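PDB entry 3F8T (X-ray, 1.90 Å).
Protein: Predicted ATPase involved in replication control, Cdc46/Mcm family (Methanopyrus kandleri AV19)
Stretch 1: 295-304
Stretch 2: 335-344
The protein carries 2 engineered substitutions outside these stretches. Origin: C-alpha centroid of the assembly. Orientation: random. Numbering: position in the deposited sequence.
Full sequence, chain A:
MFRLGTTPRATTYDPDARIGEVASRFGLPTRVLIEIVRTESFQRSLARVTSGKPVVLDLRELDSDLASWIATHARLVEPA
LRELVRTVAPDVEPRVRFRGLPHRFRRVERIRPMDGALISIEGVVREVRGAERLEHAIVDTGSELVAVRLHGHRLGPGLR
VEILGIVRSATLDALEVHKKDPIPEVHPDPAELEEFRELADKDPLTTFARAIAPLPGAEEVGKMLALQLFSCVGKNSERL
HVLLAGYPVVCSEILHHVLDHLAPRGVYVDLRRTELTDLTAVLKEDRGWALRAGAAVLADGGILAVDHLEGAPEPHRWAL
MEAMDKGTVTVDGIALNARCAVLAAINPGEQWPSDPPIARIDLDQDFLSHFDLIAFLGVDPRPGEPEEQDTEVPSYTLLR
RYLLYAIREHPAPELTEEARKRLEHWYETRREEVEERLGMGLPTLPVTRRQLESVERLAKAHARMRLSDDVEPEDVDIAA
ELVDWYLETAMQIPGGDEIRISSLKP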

# COMPACT_ATOMS: atom_id res chain seq x y z
N ALA A 295 -7.02 -2.93 10.14
CA ALA A 295 -5.59 -2.67 9.95
C ALA A 295 -4.94 -3.38 8.78
O ALA A 295 -4.16 -2.76 8.07
CB ALA A 295 -4.82 -2.97 11.25
N ALA A 296 -5.21 -4.67 8.61
CA ALA A 296 -4.52 -5.46 7.58
C ALA A 296 -4.87 -4.95 6.17
O ALA A 296 -4.02 -4.90 5.27
CB ALA A 296 -4.84 -6.92 7.71
N VAL A 297 -6.14 -4.58 6.00
CA VAL A 297 -6.65 -3.97 4.76
C VAL A 297 -6.04 -2.58 4.54
O VAL A 297 -5.61 -2.25 3.43
CB VAL A 297 -8.21 -3.94 4.78
CG1 VAL A 297 -8.78 -3.25 3.54
CG2 VAL A 297 -8.74 -5.37 4.87
N LEU A 298 -5.96 -1.76 5.58
CA LEU A 298 -5.35 -0.43 5.43
C LEU A 298 -3.83 -0.51 5.17
O LEU A 298 -3.23 0.44 4.66
CB LEU A 298 -5.65 0.46 6.64
CG LEU A 298 -7.13 0.84 6.83
CD1 LEU A 298 -7.29 1.60 8.14
CD2 LEU A 298 -7.62 1.67 5.65
N ALA A 299 -3.23 -1.65 5.51
CA ALA A 299 -1.78 -1.87 5.30
C ALA A 299 -1.49 -2.54 3.95
O ALA A 299 -0.34 -2.86 3.64
CB ALA A 299 -1.20 -2.73 6.44
N ASP A 300 -2.53 -2.77 3.15
CA ASP A 300 -2.35 -3.35 1.82
C ASP A 300 -1.21 -2.67 1.05
O ASP A 300 -1.19 -1.45 0.89
CB ASP A 300 -3.67 -3.26 1.01
CG ASP A 300 -3.57 -3.89 -0.38
OD1 ASP A 300 -3.25 -5.08 -0.49
OD2 ASP A 300 -3.86 -3.19 -1.39
N GLY A 301 -0.26 -3.48 0.60
CA GLY A 301 0.89 -3.00 -0.14
C GLY A 301 2.04 -2.47 0.71
O GLY A 301 3.02 -1.94 0.18
N GLY A 302 1.91 -2.58 2.02
CA GLY A 302 2.95 -2.07 2.91
C GLY A 302 3.19 -2.98 4.10
O GLY A 302 3.05 -4.21 4.00
N ILE A 303 3.58 -2.37 5.22
CA ILE A 303 3.94 -3.13 6.41
C ILE A 303 2.79 -3.10 7.40
O ILE A 303 2.28 -2.04 7.73
CB ILE A 303 5.20 -2.53 7.10
CG1 ILE A 303 6.42 -2.56 6.15
CG2 ILE A 303 5.46 -3.22 8.46
CD1 ILE A 303 7.10 -3.93 6.04
N LEU A 304 2.39 -4.28 7.87
CA LEU A 304 1.52 -4.34 9.03
C LEU A 304 2.36 -4.65 10.27
O LEU A 304 2.85 -5.77 10.45
CB LEU A 304 0.40 -5.38 8.84
CG LEU A 304 -0.49 -5.57 10.08
CD1 LEU A 304 -1.42 -4.39 10.28
CD2 LEU A 304 -1.26 -6.89 9.95
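Stretch 2 335-344: ALNARCAVLA

Stretch 2 lies alongside stretch 1 as a parallel β-strand partner at one end and in apolar packing against a helix at the other, with an Asp-300/Arg-339 salt bridge clamping the junction between the two.

Stretch 2 is extended at both ends, a strand over 335-337 and another from Ala-341 onward, separated by Ala-338 to Cys-340. Its second strand runs parallel to the strand that stretch 1 enters after its helix and a type II turn, Ala-299 to Gly-302. Val-297 faces Ala-338 with their CA atoms 4.4 Å apart; farther along, Ile-303 pairs with Ala-341 and Leu-304 with Val-342, at CA to CA distances of 4.8 and 4.9 Å.

The parallel pairing follows the usual alternating ladder. Ala-341 N donates to Gly-302 O at 2.8 Å, Leu-304 N to Ala-341 O at 2.9 Å, and Leu-343 N to Leu-304 O at 2.9 Å, so Ala-341 uses both its amide and its carbonyl to grip the residues flanking Ile-303. One step earlier, Gly-301 N donates to Arg-339 O at 2.8 Å, carrying backbone bonding back into the turn. The positive phi of Gly-301, 83°, by itself favours glycine. A water adds a further link, donating to both Gly-302 O (3.1 Å) and Arg-339 O (2.9 Å).

Asp-300 is the polar anchor. Its CA-to-CB bond points sideways, yet with chi1 at t its carboxylate comes nearer to stretch 2. There OD1 accepts from both Arg-339 N and Arg-339 NE, each at 2.8 Å, while OD2 accepts from Arg-339 NH2 at 2.8 Å. The two side-chain bonds are nearly linear and form a salt bridge along the guanidinium edge; the amide bond ties the same carboxylate to the backbone. One acidic side chain thus fixes an arginine and its main chain together.

Small and branched apolar groups make up much of the remaining contact. On the helix, Val-297 CG2 rests 3.9 Å from Leu-336 CB, and Ala-296 CB lies 4.1 Å from Ala-338 CB. Cys-340 SG then meets Leu-304 CB at 3.9 Å, while its CB sits 3.9 Å from Ala-299 CB, bridging turn and strand. In the sheet, Ile-303 and Ala-341 share one face, with CD1 of the isoleucine 3.9 Å from CB of the alanine; Leu-304 and Val-342 share the other, where Leu-304 CD2 approaches Val-342 CG2 at 4.3 Å.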

# COMPACT_ATOMS: atom_id res chain seq x y z
N ALA A 335 -14.07 -10.90 0.42
CA ALA A 335 -12.61 -10.92 0.43
C ALA A 335 -12.09 -9.53 0.10
O ALA A 335 -12.48 -8.95 -0.92
CB ALA A 335 -12.10 -11.95 -0.59
N LEU A 336 -11.22 -8.99 0.96
CA LEU A 336 -10.57 -7.67 0.72
C LEU A 336 -9.05 -7.83 0.59
O LEU A 336 -8.48 -8.71 1.21
CB LEU A 336 -10.87 -6.70 1.87
CG LEU A 336 -12.35 -6.48 2.20
CD1 LEU A 336 -12.51 -5.71 3.49
CD2 LEU A 336 -13.03 -5.75 1.05
N ASN A 337 -8.42 -7.00 -0.23
CA ASN A 337 -6.96 -7.09 -0.40
C ASN A 337 -6.30 -6.66 0.90
O ASN A 337 -6.65 -5.63 1.48
CB ASN A 337 -6.44 -6.18 -1.51
CG ASN A 337 -6.68 -6.73 -2.91
OD1 ASN A 337 -7.04 -5.97 -3.81
ND2 ASN A 337 -6.45 -8.02 -3.11
N ALA A 338 -5.36 -7.48 1.34
CA ALA A 338 -4.58 -7.20 2.53
C ALA A 338 -3.18 -7.75 2.28
O ALA A 338 -2.72 -8.68 2.96
CB ALA A 338 -5.21 -7.86 3.75
N ARG A 339 -2.52 -7.18 1.27
CA ARG A 339 -1.25 -7.68 0.78
C ARG A 339 -0.16 -6.99 1.55
O ARG A 339 0.59 -6.17 1.00
CB ARG A 339 -1.12 -7.44 -0.74
CG ARG A 339 -2.16 -8.25 -1.54
CD ARG A 339 -2.39 -7.69 -2.96
NE ARG A 339 -2.93 -6.33 -2.95
CZ ARG A 339 -3.27 -5.64 -4.04
NH1 ARG A 339 -3.15 -6.19 -5.26
NH2 ARG A 339 -3.75 -4.41 -3.93
N CYS A 340 -0.09 -7.31 2.84
CA CYS A 340 0.84 -6.65 3.76
C CYS A 340 1.99 -7.58 4.15
O CYS A 340 1.85 -8.80 4.14
CB CYS A 340 0.09 -6.17 5.01
SG CYS A 340 -0.92 -7.41 5.84
N ALA A 341 3.14 -6.99 4.45
CA ALA A 341 4.27 -7.75 4.99
C ALA A 341 4.13 -7.61 6.50
O ALA A 341 4.10 -6.49 7.02
CB ALA A 341 5.59 -7.16 4.48
N VAL A 342 4.00 -8.73 7.21
CA VAL A 342 3.73 -8.69 8.64
C VAL A 342 5.05 -8.60 9.43
O VAL A 342 5.89 -9.51 9.37
CB VAL A 342 2.90 -9.90 9.10
CG1 VAL A 342 2.79 -9.93 10.64
CG2 VAL A 342 1.50 -9.86 8.44
N LEU A 343 5.19 -7.49 10.14
CA LEU A 343 6.30 -7.28 11.08
C LEU A 343 5.73 -7.34 12.48
O LEU A 343 5.16 -6.38 12.97
CB LEU A 343 6.98 -5.94 10.84
CG LEU A 343 8.07 -5.58 11.89
CD1 LEU A 343 9.15 -6.65 11.97
CD2 LEU A 343 8.66 -4.27 11.55
N ALA A 344 5.88 -8.49 13.11
CA ALA A 344 5.31 -8.73 14.42
C ALA A 344 6.40 -8.66 15.49
O ALA A 344 7.58 -8.78 15.18
CB ALA A 344 4.66 -10.07 14.44
O HOH W 1 -6.91 -3.21 0.47
O HOH W 2 3.44 -5.53 1.22